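PDB 3M7N: exosome complex component Rrp41, which probably degrades RNA from the 3' end as the catalytic component of the archaeal exosome, and can also synthesise heteromeric RNA tails. Local coordinates for residues A55-E61 with R120-F126; Q68-I74 with K115-S121; I74-R78 with S105-E110; L141-S145 with M158-V162. The protein carries 1 engineered substitution. All coordinates share one frame; numbering follows the deposited sequence.

The four contacts illustrate how chemistry follows depth in a fold. Interactions 1 to 3 belong to the mixed sheet: interaction 1 pairs strands 50-60 and 122-129, interaction 2 joins the loops leading into strands 74-81 and 122-129, and interaction 3 lays helix 96-110 on strand 74-81. Interaction 4, its centre about 4 Å from that of the chain, sets helix 136-150 against the four-stranded antiparallel sheet. Interactions 1 and 4 are buried; the first is held by backbone pairing and a salt bridge, the other by amide and hydroxyl bonds. Interaction 2 is partly buried and includes waters, and interaction 3 is largely apolar. Phe109 packs on Leu141 and Ile159, tying interactions 3 and 4.

Interaction 1: residues A55-E61 with R120-F126; sequences AVFGPRE and RSAIDIF
Ser121 meets Arg60 and Pro59 where strand 122-129 begins to pair antiparallel with strand 50-60, within the mixed sheet of this RNase PH family member. Ala122 and Arg60 exchange both backbone bonds, Ala122 N lying 2.8 Å from Arg60 O. Beyond them the register slips by one residue, a beta bulge holding Gly58 and the cis-linked Pro59; a side chain on Gly58 would collide with Ala122 O. Ile123 lays CG1 against Pro59 CA (3.8 Å). Asp124 pairs with Phe57 and receives the guanidinium of Arg60: NH1 meets Asp124 OD1 at 2.6 Å on the oxygen's anti lone pair, and that oxygen lies in the guanidinium plane, while NE adds a weak bond to it. Arg60 CG takes the crowded position (chi1 62°), and the extended chain runs back so that its guanidinium lies over Phe57 CB. Glu61 OE2 stands 3.4 Å from Asp124 OD1, a like-charge approach probably eased by Arg76, which bridges both carboxylates. Ile125 touches Val56, with helix 136-150 beneath them. Phe126 N bonds to Ala55 O, and the Phe126 and Phe57 side chains cross at about a right angle, Phe57 CD1 3.9 Å from Phe126 CE1.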
loop_
_atom_site.group_PDB
_atom_site.type_symbol
_atom_site.label_atom_id
_atom_site.label_comp_id
_atom_site.label_asym_id
_atom_site.label_seq_id
_atom_site.Cartn_x
_atom_site.Cartn_y
_atom_site.Cartn_z
ATOM N N ALA E 55 1.526 -25.643 0.624
ATOM C CA ALA E 55 1.587 -25.494 -0.816
ATOM C C ALA E 55 2.810 -24.679 -1.190
ATOM O O ALA E 55 3.148 -23.685 -0.533
ATOM C CB ALA E 55 0.305 -24.819 -1.334
ATOM N N VAL E 56 3.461 -25.103 -2.260
ATOM C CA VAL E 56 4.657 -24.454 -2.745
ATOM C C VAL E 56 4.529 -24.040 -4.212
ATOM O O VAL E 56 4.080 -24.814 -5.065
ATOM C CB VAL E 56 5.868 -25.386 -2.588
ATOM C CG1 VAL E 56 7.092 -24.830 -3.334
ATOM C CG2 VAL E 56 6.167 -25.602 -1.109
ATOM N N PHE E 57 4.949 -22.816 -4.498
ATOM C CA PHE E 57 4.980 -22.302 -5.864
ATOM C C PHE E 57 6.346 -21.697 -6.076
ATOM O O PHE E 57 6.743 -20.799 -5.331
ATOM C CB PHE E 57 3.922 -21.213 -6.058
ATOM C CG PHE E 57 2.528 -21.650 -5.719
ATOM C CD1 PHE E 57 2.075 -21.623 -4.407
ATOM C CD2 PHE E 57 1.663 -22.084 -6.708
ATOM C CE1 PHE E 57 0.770 -22.025 -4.080
ATOM C CE2 PHE E 57 0.353 -22.494 -6.389
ATOM C CZ PHE E 57 -0.089 -22.465 -5.076
ATOM N N GLY E 58 7.066 -22.183 -7.080
ATOM C CA GLY E 58 8.384 -21.669 -7.384
ATOM C C GLY E 58 9.315 -22.773 -7.830
ATOM O O GLY E 58 8.942 -23.940 -7.820
ATOM N N PRO E 59 10.524 -22.411 -8.262
ATOM C CA PRO E 59 10.957 -21.020 -8.458
ATOM C C PRO E 59 10.118 -20.345 -9.535
ATOM O O PRO E 59 9.930 -20.927 -10.599
ATOM C CB PRO E 59 12.391 -21.157 -8.980
ATOM C CG PRO E 59 12.799 -22.567 -8.693
ATOM C CD PRO E 59 11.544 -23.385 -8.676
ATOM N N ARG E 60 9.630 -19.138 -9.265
ATOM C CA ARG E 60 8.852 -18.388 -10.243
ATOM C C ARG E 60 9.143 -16.899 -10.132
ATOM O O ARG E 60 10.047 -16.489 -9.402
ATOM C CB ARG E 60 7.365 -18.619 -10.000
ATOM C CG ARG E 60 6.899 -18.132 -8.633
ATOM C CD ARG E 60 5.413 -18.339 -8.440
ATOM N NE ARG E 60 4.924 -17.809 -7.164
ATOM C CZ ARG E 60 3.632 -17.753 -6.838
ATOM N NH1 ARG E 60 3.255 -17.273 -5.663
ATOM N NH2 ARG E 60 2.710 -18.183 -7.695
ATOM N N GLU E 61 8.368 -16.102 -10.869
ATOM C CA GLU E 61 8.277 -14.654 -10.656
ATOM C C GLU E 61 9.568 -13.900 -10.879
ATOM O O GLU E 61 10.622 -14.487 -11.125
ATOM C CB GLU E 61 7.825 -14.365 -9.227
ATOM C CG GLU E 61 6.328 -14.337 -9.020
ATOM C CD GLU E 61 5.946 -14.185 -7.552
ATOM O OE1 GLU E 61 4.828 -13.698 -7.266
ATOM O OE2 GLU E 61 6.764 -14.561 -6.683
ATOM N N ARG E 120 16.968 -14.009 -8.817
ATOM C CA ARG E 120 15.842 -13.213 -9.290
ATOM C C ARG E 120 14.575 -14.036 -9.349
ATOM O O ARG E 120 13.719 -13.782 -10.189
ATOM C CB ARG E 120 16.123 -12.633 -10.682
ATOM C CG ARG E 120 17.472 -11.939 -10.822
ATOM C CD ARG E 120 17.728 -11.509 -12.263
ATOM N NE ARG E 120 17.504 -12.604 -13.209
ATOM C CZ ARG E 120 18.445 -13.457 -13.616
ATOM N NH1 ARG E 120 18.147 -14.426 -14.477
ATOM N NH2 ARG E 120 19.689 -13.347 -13.161
ATOM N N SER E 121 14.458 -15.029 -8.470
ATOM C CA SER E 121 13.234 -15.819 -8.384
ATOM C C SER E 121 12.590 -15.737 -7.013
ATOM O O SER E 121 13.169 -15.220 -6.059
ATOM C CB SER E 121 13.494 -17.284 -8.743
ATOM O OG SER E 121 13.344 -17.497 -10.140
ATOM N N ALA E 122 11.367 -16.231 -6.925
ATOM C CA ALA E 122 10.747 -16.406 -5.631
ATOM C C ALA E 122 10.300 -17.848 -5.491
ATOM O O ALA E 122 9.814 -18.459 -6.451
ATOM C CB ALA E 122 9.580 -15.465 -5.448
ATOM N N ILE E 123 10.502 -18.396 -4.297
ATOM C CA ILE E 123 9.896 -19.650 -3.926
ATOM C C ILE E 123 8.962 -19.355 -2.781
ATOM O O ILE E 123 9.408 -18.958 -1.700
ATOM C CB ILE E 123 10.959 -20.677 -3.492
ATOM C CG1 ILE E 123 11.795 -21.094 -4.704
ATOM C CG2 ILE E 123 10.300 -21.882 -2.821
ATOM C CD1 ILE E 123 13.135 -21.685 -4.339
ATOM N N ASP E 124 7.671 -19.547 -3.015
ATOM C CA ASP E 124 6.637 -19.161 -2.064
ATOM C C ASP E 124 6.039 -20.366 -1.333
ATOM O O ASP E 124 5.723 -21.388 -1.947
ATOM C CB ASP E 124 5.518 -18.392 -2.784
ATOM C CG ASP E 124 5.996 -17.076 -3.388
ATOM O OD1 ASP E 124 5.378 -16.621 -4.374
ATOM O OD2 ASP E 124 6.991 -16.499 -2.883
ATOM N N ILE E 125 5.863 -20.228 -0.024
ATOM C CA ILE E 125 5.372 -21.313 0.805
ATOM C C ILE E 125 4.187 -20.855 1.634
ATOM O O ILE E 125 4.276 -19.903 2.428
ATOM C CB ILE E 125 6.482 -21.846 1.729
ATOM C CG1 ILE E 125 7.699 -22.231 0.889
ATOM C CG2 ILE E 125 5.985 -23.043 2.524
ATOM C CD1 ILE E 125 8.979 -22.347 1.685
ATOM N N PHE E 126 3.068 -21.531 1.444
ATOM C CA PHE E 126 1.874 -21.181 2.177
ATOM C C PHE E 126 1.486 -22.370 3.000
ATOM O O PHE E 126 1.546 -23.510 2.535
ATOM C CB PHE E 126 0.725 -20.809 1.227
ATOM C CG PHE E 126 1.039 -19.646 0.322
ATOM C CD1 PHE E 126 1.557 -19.859 -0.945
ATOM C CD2 PHE E 126 0.825 -18.340 0.746
ATOM C CE1 PHE E 126 1.864 -18.785 -1.779
ATOM C CE2 PHE E 126 1.127 -17.263 -0.075
ATOM C CZ PHE E 126 1.649 -17.485 -1.344
#

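Interaction 2: residues Q68-I74 with K115-S121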
loop_
_atom_site.group_PDB
_atom_site.type_symbol
_atom_site.label_atom_id
_atom_site.label_comp_id
_atom_site.label_asym_id
_atom_site.label_seq_id
_atom_site.Cartn_x
_atom_site.Cartn_y
_atom_site.Cartn_z
ATOM N N GLN E 68 12.887 -8.680 -6.002
ATOM C CA GLN E 68 13.827 -9.620 -6.604
ATOM C C GLN E 68 15.278 -9.426 -6.118
ATOM O O GLN E 68 15.751 -8.301 -5.981
ATOM C CB GLN E 68 13.747 -9.515 -8.128
ATOM C CG GLN E 68 15.080 -9.264 -8.793
ATOM C CD GLN E 68 14.955 -9.047 -10.290
ATOM O OE1 GLN E 68 13.867 -9.151 -10.856
ATOM N NE2 GLN E 68 16.080 -8.750 -10.941
ATOM N N ASP E 69 15.972 -10.533 -5.849
ATOM C CA ASP E 69 17.373 -10.507 -5.413
ATOM C C ASP E 69 18.278 -11.035 -6.521
ATOM O O ASP E 69 18.066 -12.126 -7.048
ATOM C CB ASP E 69 17.560 -11.329 -4.135
ATOM C CG ASP E 69 19.014 -11.388 -3.664
ATOM O OD1 ASP E 69 19.931 -11.645 -4.479
ATOM O OD2 ASP E 69 19.237 -11.198 -2.452
ATOM N N PRO E 70 19.305 -10.258 -6.873
ATOM C CA PRO E 70 20.071 -10.573 -8.082
ATOM C C PRO E 70 20.824 -11.887 -7.939
ATOM O O PRO E 70 20.820 -12.696 -8.858
ATOM C CB PRO E 70 21.053 -9.400 -8.179
ATOM C CG PRO E 70 21.234 -8.955 -6.732
ATOM C CD PRO E 70 19.873 -9.123 -6.120
ATOM N N SER E 71 21.447 -12.098 -6.786
ATOM C CA SER E 71 22.360 -13.216 -6.602
ATOM C C SER E 71 21.682 -14.517 -6.180
ATOM O O SER E 71 22.286 -15.584 -6.282
ATOM C CB SER E 71 23.430 -12.846 -5.572
ATOM O OG SER E 71 22.845 -12.702 -4.291
ATOM N N LYS E 72 20.442 -14.434 -5.705
ATOM C CA LYS E 72 19.779 -15.612 -5.146
ATOM C C LYS E 72 18.263 -15.456 -5.082
ATOM O O LYS E 72 17.744 -14.351 -5.160
ATOM C CB LYS E 72 20.303 -15.895 -3.734
ATOM C CG LYS E 72 19.837 -14.873 -2.695
ATOM C CD LYS E 72 20.199 -15.278 -1.266
ATOM C CE LYS E 72 21.329 -14.439 -0.706
ATOM N NZ LYS E 72 20.910 -13.037 -0.416
ATOM N N ALA E 73 17.563 -16.574 -4.906
ATOM C CA ALA E 73 16.108 -16.565 -4.766
ATOM C C ALA E 73 15.693 -16.002 -3.419
ATOM O O ALA E 73 16.474 -16.013 -2.475
ATOM C CB ALA E 73 15.559 -17.965 -4.930
ATOM N N ILE E 74 14.463 -15.512 -3.326
ATOM C CA ILE E 74 13.937 -15.136 -2.032
ATOM C C ILE E 74 12.939 -16.180 -1.627
ATOM O O ILE E 74 12.363 -16.845 -2.481
ATOM C CB ILE E 74 13.227 -13.779 -2.043
ATOM C CG1 ILE E 74 12.116 -13.780 -3.093
ATOM C CG2 ILE E 74 14.230 -12.665 -2.291
ATOM C CD1 ILE E 74 11.269 -12.531 -3.079
ATOM N N LYS E 115 18.992 -21.538 -2.495
ATOM C CA LYS E 115 18.416 -20.407 -3.209
ATOM C C LYS E 115 19.344 -19.810 -4.278
ATOM O O LYS E 115 18.874 -19.232 -5.259
ATOM C CB LYS E 115 17.892 -19.354 -2.236
ATOM C CG LYS E 115 18.806 -19.077 -1.068
ATOM C CD LYS E 115 17.985 -18.774 0.155
ATOM C CE LYS E 115 18.782 -17.992 1.185
ATOM N NZ LYS E 115 17.817 -17.428 2.186
ATOM N N GLU E 116 20.649 -19.987 -4.115
ATOM C CA GLU E 116 21.598 -19.517 -5.129
ATOM C C GLU E 116 21.312 -20.047 -6.536
ATOM O O GLU E 116 21.811 -19.517 -7.529
ATOM C CB GLU E 116 23.031 -19.884 -4.745
ATOM C CG GLU E 116 23.578 -19.095 -3.573
ATOM C CD GLU E 116 22.951 -19.504 -2.255
ATOM O OE1 GLU E 116 22.766 -18.610 -1.390
ATOM O OE2 GLU E 116 22.641 -20.716 -2.095
ATOM N N LEU E 117 20.522 -21.106 -6.619
ATOM C CA LEU E 117 20.257 -21.743 -7.901
ATOM C C LEU E 117 19.223 -20.983 -8.703
ATOM O O LEU E 117 19.107 -21.173 -9.907
ATOM C CB LEU E 117 19.774 -23.169 -7.686
ATOM C CG LEU E 117 20.873 -24.116 -7.224
ATOM C CD1 LEU E 117 20.276 -25.455 -6.850
ATOM C CD2 LEU E 117 21.916 -24.265 -8.322
ATOM N N PHE E 118 18.460 -20.133 -8.032
ATOM C CA PHE E 118 17.371 -19.444 -8.701
ATOM C C PHE E 118 17.406 -17.936 -8.454
ATOM O O PHE E 118 16.504 -17.377 -7.833
ATOM C CB PHE E 118 16.025 -20.050 -8.293
ATOM C CG PHE E 118 15.988 -21.539 -8.398
ATOM C CD1 PHE E 118 15.976 -22.325 -7.261
ATOM C CD2 PHE E 118 16.013 -22.159 -9.636
ATOM C CE1 PHE E 118 15.964 -23.704 -7.357
ATOM C CE2 PHE E 118 16.000 -23.536 -9.733
ATOM C CZ PHE E 118 15.971 -24.306 -8.589
ATOM N N PRO E 119 18.459 -17.275 -8.954
ATOM C CA PRO E 119 18.560 -15.818 -8.855
ATOM C C PRO E 119 17.291 -15.167 -9.380
ATOM O O PRO E 119 16.615 -15.721 -10.264
ATOM C CB PRO E 119 19.722 -15.479 -9.788
ATOM C CG PRO E 119 20.518 -16.724 -9.881
ATOM C CD PRO E 119 19.562 -17.863 -9.734
ATOM N N ARG E 120 16.968 -14.009 -8.817
ATOM C CA ARG E 120 15.842 -13.213 -9.290
ATOM C C ARG E 120 14.575 -14.036 -9.349
ATOM O O ARG E 120 13.719 -13.782 -10.189
ATOM C CB ARG E 120 16.123 -12.633 -10.682
ATOM C CG ARG E 120 17.472 -11.939 -10.822
ATOM C CD ARG E 120 17.728 -11.509 -12.263
ATOM N NE ARG E 120 17.504 -12.604 -13.209
ATOM C CZ ARG E 120 18.445 -13.457 -13.616
ATOM N NH1 ARG E 120 18.147 -14.426 -14.477
ATOM N NH2 ARG E 120 19.689 -13.347 -13.161
ATOM N N SER E 121 14.458 -15.029 -8.470
ATOM C CA SER E 121 13.234 -15.819 -8.384
ATOM C C SER E 121 12.590 -15.737 -7.013
ATOM O O SER E 121 13.169 -15.220 -6.059
ATOM C CB SER E 121 13.494 -17.284 -8.743
ATOM O OG SER E 121 13.344 -17.497 -10.140
HETATM O O HOH W 1 15.215 -13.304 -6.236
HETATM O O HOH W 2 23.430 -17.497 -7.929
#
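Ala73 is wedged into the tight part of this contact, its CB turned against CB of Phe118 (4.0 Å) and CB of Lys115 (3.8 Å). Its N reaches Lys115 O at 3.0 Å from above the carbonyl plane, whereas Phe118 N grips that oxygen from the other face, so one acceptor holds both the incoming loop and its own 3-10 segment. Ile74 N to Ser121 O (3.0 Å) closes the dense side, where strand 74-81 starts, parallel to strand 122-129. Both partners are shaped by classic turns: Phe118 to Ser121 form a type II beta turn, and Asp69 folds the opposing loop by an Asx motif, OD1 accepting from Lys72 N and, on its syn lone pair, from Ser71 OG. Arg120 N links the two turns through Asp69 O (2.8 Å). Toward solvent the grip slackens. Gln68 lies alongside Arg120, its NE2 3.5 Å from Arg120 CD, with amide and guanidinium planes 64° apart. Lys115 CG stands between its backbone N and carbonyl carbon (chi1 43°), turning its chain alongside that of Lys72, whose NZ forms a salt bridge with Asp69 OD2 (3.2 Å). A water joins Ser71 O to Glu116 O.

Interaction 3: residues I74-R78 with S105-E110; sequences IIRYR and SKEAFE
Tyr77 holds CG opposite its own backbone N (chi1 -179°), which carries the phenol over to helix 96-110, where Ser105 and Phe109 meet it. Lys106 makes the same choice (chi1 176°), which brings CG and CD against Ile75 O; bends at its last two torsions carry the amine away. Here a helix covers strand 74-81, an outermost strand of the mixed sheet within this chain; the axes of segments 74-78 and 105-110 come within 7.7 Å, at 144° to each other. Ser105 CB sits over one face of the Tyr77 ring as a CH-pi contact, although the modelled separation is too short to judge its tightness. The rings of Tyr77 and Phe109 meet obliquely at their CE1 atoms, 3.8 Å apart, while CB of Tyr77 rests on CB of Lys106 (3.8 Å). At the far end Ile75 and Glu110 slide past each other, with Ile75 CB 4.1 Å from Glu110 CG. One water spans Tyr77 OH (2.6 Å) and Ser105 OG (2.7 Å); Ser105 OG also bonds Ile101 O. With an alanine here, Phe109 would probably lose the ring it packs against, and the water its phenolic partner. No direct hydrogen bond joins segments 74-78 and 105-110, consistent with a contact that relies mainly on carbon packing, with one water linking the polar ends.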
loop_
_atom_site.group_PDB
_atom_site.type_symbol
_atom_site.label_atom_id
_atom_site.label_comp_id
_atom_site.label_asym_id
_atom_site.label_seq_id
_atom_site.Cartn_x
_atom_site.Cartn_y
_atom_site.Cartn_z
ATOM N N ILE E 74 14.463 -15.512 -3.326
ATOM C CA ILE E 74 13.937 -15.136 -2.032
ATOM C C ILE E 74 12.939 -16.180 -1.627
ATOM O O ILE E 74 12.363 -16.845 -2.481
ATOM C CB ILE E 74 13.227 -13.779 -2.043
ATOM C CG1 ILE E 74 12.116 -13.780 -3.093
ATOM C CG2 ILE E 74 14.230 -12.665 -2.291
ATOM C CD1 ILE E 74 11.269 -12.531 -3.079
ATOM N N ILE E 75 12.743 -16.316 -0.319
ATOM C CA ILE E 75 11.799 -17.275 0.223
ATOM C C ILE E 75 10.701 -16.552 0.973
ATOM O O ILE E 75 10.962 -15.640 1.740
ATOM C CB ILE E 75 12.472 -18.240 1.229
ATOM C CG1 ILE E 75 13.726 -18.865 0.624
ATOM C CG2 ILE E 75 11.473 -19.286 1.691
ATOM C CD1 ILE E 75 13.449 -19.685 -0.585
ATOM N N ARG E 76 9.464 -16.975 0.762
ATOM C CA ARG E 76 8.374 -16.405 1.516
ATOM C C ARG E 76 7.607 -17.548 2.140
ATOM O O ARG E 76 7.507 -18.631 1.571
ATOM C CB ARG E 76 7.506 -15.511 0.620
ATOM C CG ARG E 76 8.362 -14.437 -0.073
ATOM C CD ARG E 76 7.561 -13.401 -0.791
ATOM N NE ARG E 76 7.447 -13.729 -2.205
ATOM C CZ ARG E 76 6.759 -13.010 -3.079
ATOM N NH1 ARG E 76 6.715 -13.389 -4.347
ATOM N NH2 ARG E 76 6.119 -11.914 -2.681
ATOM N N TYR E 77 7.113 -17.325 3.340
ATOM C CA TYR E 77 6.432 -18.376 4.030
ATOM C C TYR E 77 5.340 -17.660 4.748
ATOM O O TYR E 77 5.579 -16.679 5.433
ATOM C CB TYR E 77 7.389 -19.074 5.012
ATOM C CG TYR E 77 6.814 -20.224 5.798
ATOM C CD1 TYR E 77 7.240 -21.534 5.567
ATOM C CD2 TYR E 77 5.873 -20.010 6.791
ATOM C CE1 TYR E 77 6.725 -22.603 6.291
ATOM C CE2 TYR E 77 5.360 -21.060 7.517
ATOM C CZ TYR E 77 5.801 -22.362 7.269
ATOM O OH TYR E 77 5.296 -23.415 8.008
ATOM N N ARG E 78 4.130 -18.143 4.565
ATOM C CA ARG E 78 2.996 -17.537 5.208
ATOM C C ARG E 78 2.259 -18.583 6.011
ATOM O O ARG E 78 1.860 -19.621 5.489
ATOM C CB ARG E 78 2.061 -16.913 4.163
ATOM C CG ARG E 78 0.934 -16.116 4.785
ATOM C CD ARG E 78 0.130 -15.395 3.735
ATOM N NE ARG E 78 -1.008 -16.179 3.274
ATOM C CZ ARG E 78 -2.152 -16.273 3.942
ATOM N NH1 ARG E 78 -3.160 -16.999 3.455
ATOM N NH2 ARG E 78 -2.277 -15.643 5.105
ATOM N N SER E 105 9.572 -19.383 10.584
ATOM C CA SER E 105 9.419 -20.482 9.636
ATOM C C SER E 105 10.180 -20.212 8.363
ATOM O O SER E 105 10.861 -21.102 7.838
ATOM C CB SER E 105 7.954 -20.712 9.273
ATOM O OG SER E 105 7.198 -21.084 10.402
ATOM N N LYS E 106 10.055 -18.994 7.841
ATOM C CA LYS E 106 10.796 -18.647 6.633
ATOM C C LYS E 106 12.284 -18.815 6.887
ATOM O O LYS E 106 13.052 -19.304 6.035
ATOM C CB LYS E 106 10.522 -17.197 6.213
ATOM C CG LYS E 106 11.344 -16.773 5.007
ATOM C CD LYS E 106 11.224 -15.290 4.732
ATOM C CE LYS E 106 12.413 -14.541 5.308
ATOM N NZ LYS E 106 11.996 -13.250 5.940
ATOM N N GLU E 107 12.689 -18.361 8.065
ATOM C CA GLU E 107 14.091 -18.387 8.459
ATOM C C GLU E 107 14.628 -19.828 8.495
ATOM O O GLU E 107 15.750 -20.083 8.062
ATOM C CB GLU E 107 14.280 -17.632 9.785
ATOM C CG GLU E 107 14.443 -16.125 9.542
ATOM C CD GLU E 107 14.082 -15.251 10.736
ATOM O OE1 GLU E 107 13.697 -15.786 11.796
ATOM O OE2 GLU E 107 14.172 -14.013 10.601
ATOM N N ALA E 108 13.797 -20.764 8.957
ATOM C CA ALA E 108 14.186 -22.172 9.017
ATOM C C ALA E 108 14.491 -22.716 7.631
ATOM O O ALA E 108 15.375 -23.557 7.460
ATOM C CB ALA E 108 13.101 -23.026 9.716
ATOM N N PHE E 109 13.767 -22.243 6.625
ATOM C CA PHE E 109 13.994 -22.764 5.281
ATOM C C PHE E 109 15.081 -22.022 4.523
ATOM O O PHE E 109 15.727 -22.596 3.634
ATOM C CB PHE E 109 12.684 -22.846 4.499
ATOM C CG PHE E 109 11.777 -23.947 4.979
ATOM C CD1 PHE E 109 10.687 -23.667 5.781
ATOM C CD2 PHE E 109 12.051 -25.280 4.661
ATOM C CE1 PHE E 109 9.856 -24.700 6.240
ATOM C CE2 PHE E 109 11.235 -26.294 5.102
ATOM C CZ PHE E 109 10.134 -26.008 5.894
ATOM N N GLU E 110 15.295 -20.750 4.876
ATOM C CA GLU E 110 16.328 -19.958 4.206
ATOM C C GLU E 110 17.645 -20.636 4.465
ATOM O O GLU E 110 18.553 -20.614 3.643
ATOM C CB GLU E 110 16.370 -18.519 4.729
ATOM C CG GLU E 110 15.153 -17.701 4.341
ATOM C CD GLU E 110 15.267 -16.238 4.731
ATOM O OE1 GLU E 110 15.521 -15.925 5.925
ATOM O OE2 GLU E 110 15.092 -15.393 3.835
HETATM O O HOH W 3 5.136 -22.860 10.573
#

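Interaction 4: residues L141-S145 with M158-V162; sequences LNAAS and MITSV
Asn142 points its amide at Ser161 and clasps both sides of that residue's backbone. Asn142 ND2 donates a hydrogen bond to Ser161 O at 2.9 Å, meeting a lone pair in the carbonyl plane, and Asn142 OD1 accepts from Ser161 N at 2.9 Å, with the donor tilted 23° from the plane of the amide carbonyl. The two bonds together fix the rotation of the amide. One helical turn along, Ser145 faces the strand too: OG lies away from its own N (chi1 -168°), which aims it at Ile159 N, 3.0 Å away and nearly straight at 165°. Met158 is bent at its outer torsions and curls round this hydroxyl. Ile159 sets CB against Ser145 OG (3.7 Å) but sends its outer branch off to Phe109. Beside the amide clasp, CB of Leu141 rests on CB of Ser161 (3.9 Å), and the hydroxyl of Ser161 turns to Phe189 O. Segments 141-145 and 158-162 run nearly antiparallel, bringing a helix that also covers the mixed sheet against the four-stranded antiparallel one. A leucine in place of Asn142 would probably leave both Ser161 N and Ser161 O without these mates in a buried setting. Met158, Thr160 and Val162 bond through their backbones to strand 185-194, whereas Ile159 N and Ser161 N bond to Ser145 and Asn142, consistent with helix side chains satisfying backbone groups that strand 185-194 does not pair.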
loop_
_atom_site.group_PDB
_atom_site.type_symbol
_atom_site.label_atom_id
_atom_site.label_comp_id
_atom_site.label_asym_id
_atom_site.label_seq_id
_atom_site.Cartn_x
_atom_site.Cartn_y
_atom_site.Cartn_z
ATOM N N LEU E 141 5.514 -26.663 9.714
ATOM C CA LEU E 141 6.886 -26.826 9.265
ATOM C C LEU E 141 7.104 -28.224 8.670
ATOM O O LEU E 141 7.785 -28.368 7.644
ATOM C CB LEU E 141 7.875 -26.548 10.396
ATOM C CG LEU E 141 8.225 -25.099 10.731
ATOM C CD1 LEU E 141 9.040 -25.027 12.041
ATOM C CD2 LEU E 141 8.966 -24.439 9.563
ATOM N N ASN E 142 6.507 -29.249 9.286
ATOM C CA ASN E 142 6.665 -30.594 8.743
ATOM C C ASN E 142 5.992 -30.694 7.398
ATOM O O ASN E 142 6.546 -31.277 6.464
ATOM C CB ASN E 142 6.134 -31.691 9.685
ATOM C CG ASN E 142 7.004 -31.877 10.901
ATOM O OD1 ASN E 142 8.237 -31.931 10.792
ATOM N ND2 ASN E 142 6.378 -31.947 12.075
ATOM N N ALA E 143 4.790 -30.132 7.303
ATOM C CA ALA E 143 4.040 -30.202 6.052
ATOM C C ALA E 143 4.768 -29.415 4.976
ATOM O O ALA E 143 4.880 -29.856 3.829
ATOM C CB ALA E 143 2.631 -29.694 6.242
ATOM N N ALA E 144 5.320 -28.266 5.353
ATOM C CA ALA E 144 6.019 -27.447 4.365
ATOM C C ALA E 144 7.261 -28.127 3.757
ATOM O O ALA E 144 7.505 -28.005 2.555
ATOM C CB ALA E 144 6.360 -26.094 4.937
ATOM N N SER E 145 8.037 -28.846 4.577
ATOM C CA SER E 145 9.237 -29.537 4.085
ATOM C C SER E 145 8.854 -30.662 3.137
ATOM O O SER E 145 9.540 -30.917 2.145
ATOM C CB SER E 145 10.097 -30.079 5.246
ATOM O OG SER E 145 11.394 -30.511 4.806
ATOM N N MET E 158 16.238 -32.290 4.961
ATOM C CA MET E 158 14.868 -32.071 5.334
ATOM C C MET E 158 14.726 -31.289 6.630
ATOM O O MET E 158 15.649 -31.205 7.437
ATOM C CB MET E 158 14.154 -33.416 5.430
ATOM C CG MET E 158 13.678 -33.918 4.066
ATOM S SD MET E 158 11.942 -33.502 3.947
ATOM C CE MET E 158 11.593 -33.529 5.706
ATOM N N ILE E 159 13.552 -30.721 6.823
ATOM C CA ILE E 159 13.283 -29.956 8.003
ATOM C C ILE E 159 12.258 -30.744 8.793
ATOM O O ILE E 159 11.224 -31.139 8.262
ATOM C CB ILE E 159 12.733 -28.553 7.630
ATOM C CG1 ILE E 159 13.863 -27.652 7.122
ATOM C CG2 ILE E 159 12.059 -27.913 8.806
ATOM C CD1 ILE E 159 14.936 -27.346 8.170
ATOM N N THR E 160 12.544 -30.989 10.061
ATOM C CA THR E 160 11.643 -31.788 10.860
ATOM C C THR E 160 11.447 -31.097 12.199
ATOM O O THR E 160 12.384 -30.544 12.781
ATOM C CB THR E 160 12.184 -33.249 11.039
ATOM O OG1 THR E 160 12.522 -33.803 9.756
ATOM C CG2 THR E 160 11.147 -34.135 11.736
ATOM N N SER E 161 10.237 -31.140 12.711
ATOM C CA SER E 161 9.910 -30.241 13.788
ATOM C C SER E 161 8.995 -30.881 14.826
ATOM O O SER E 161 8.039 -31.572 14.471
ATOM C CB SER E 161 9.275 -28.972 13.180
ATOM O OG SER E 161 8.770 -28.107 14.176
ATOM N N VAL E 162 9.303 -30.651 16.101
ATOM C CA VAL E 162 8.412 -30.975 17.207
ATOM C C VAL E 162 8.675 -30.028 18.367
ATOM O O VAL E 162 9.767 -29.485 18.494
ATOM C CB VAL E 162 8.710 -32.370 17.837
ATOM C CG1 VAL E 162 7.420 -33.144 18.084
ATOM C CG2 VAL E 162 9.701 -33.144 17.028
#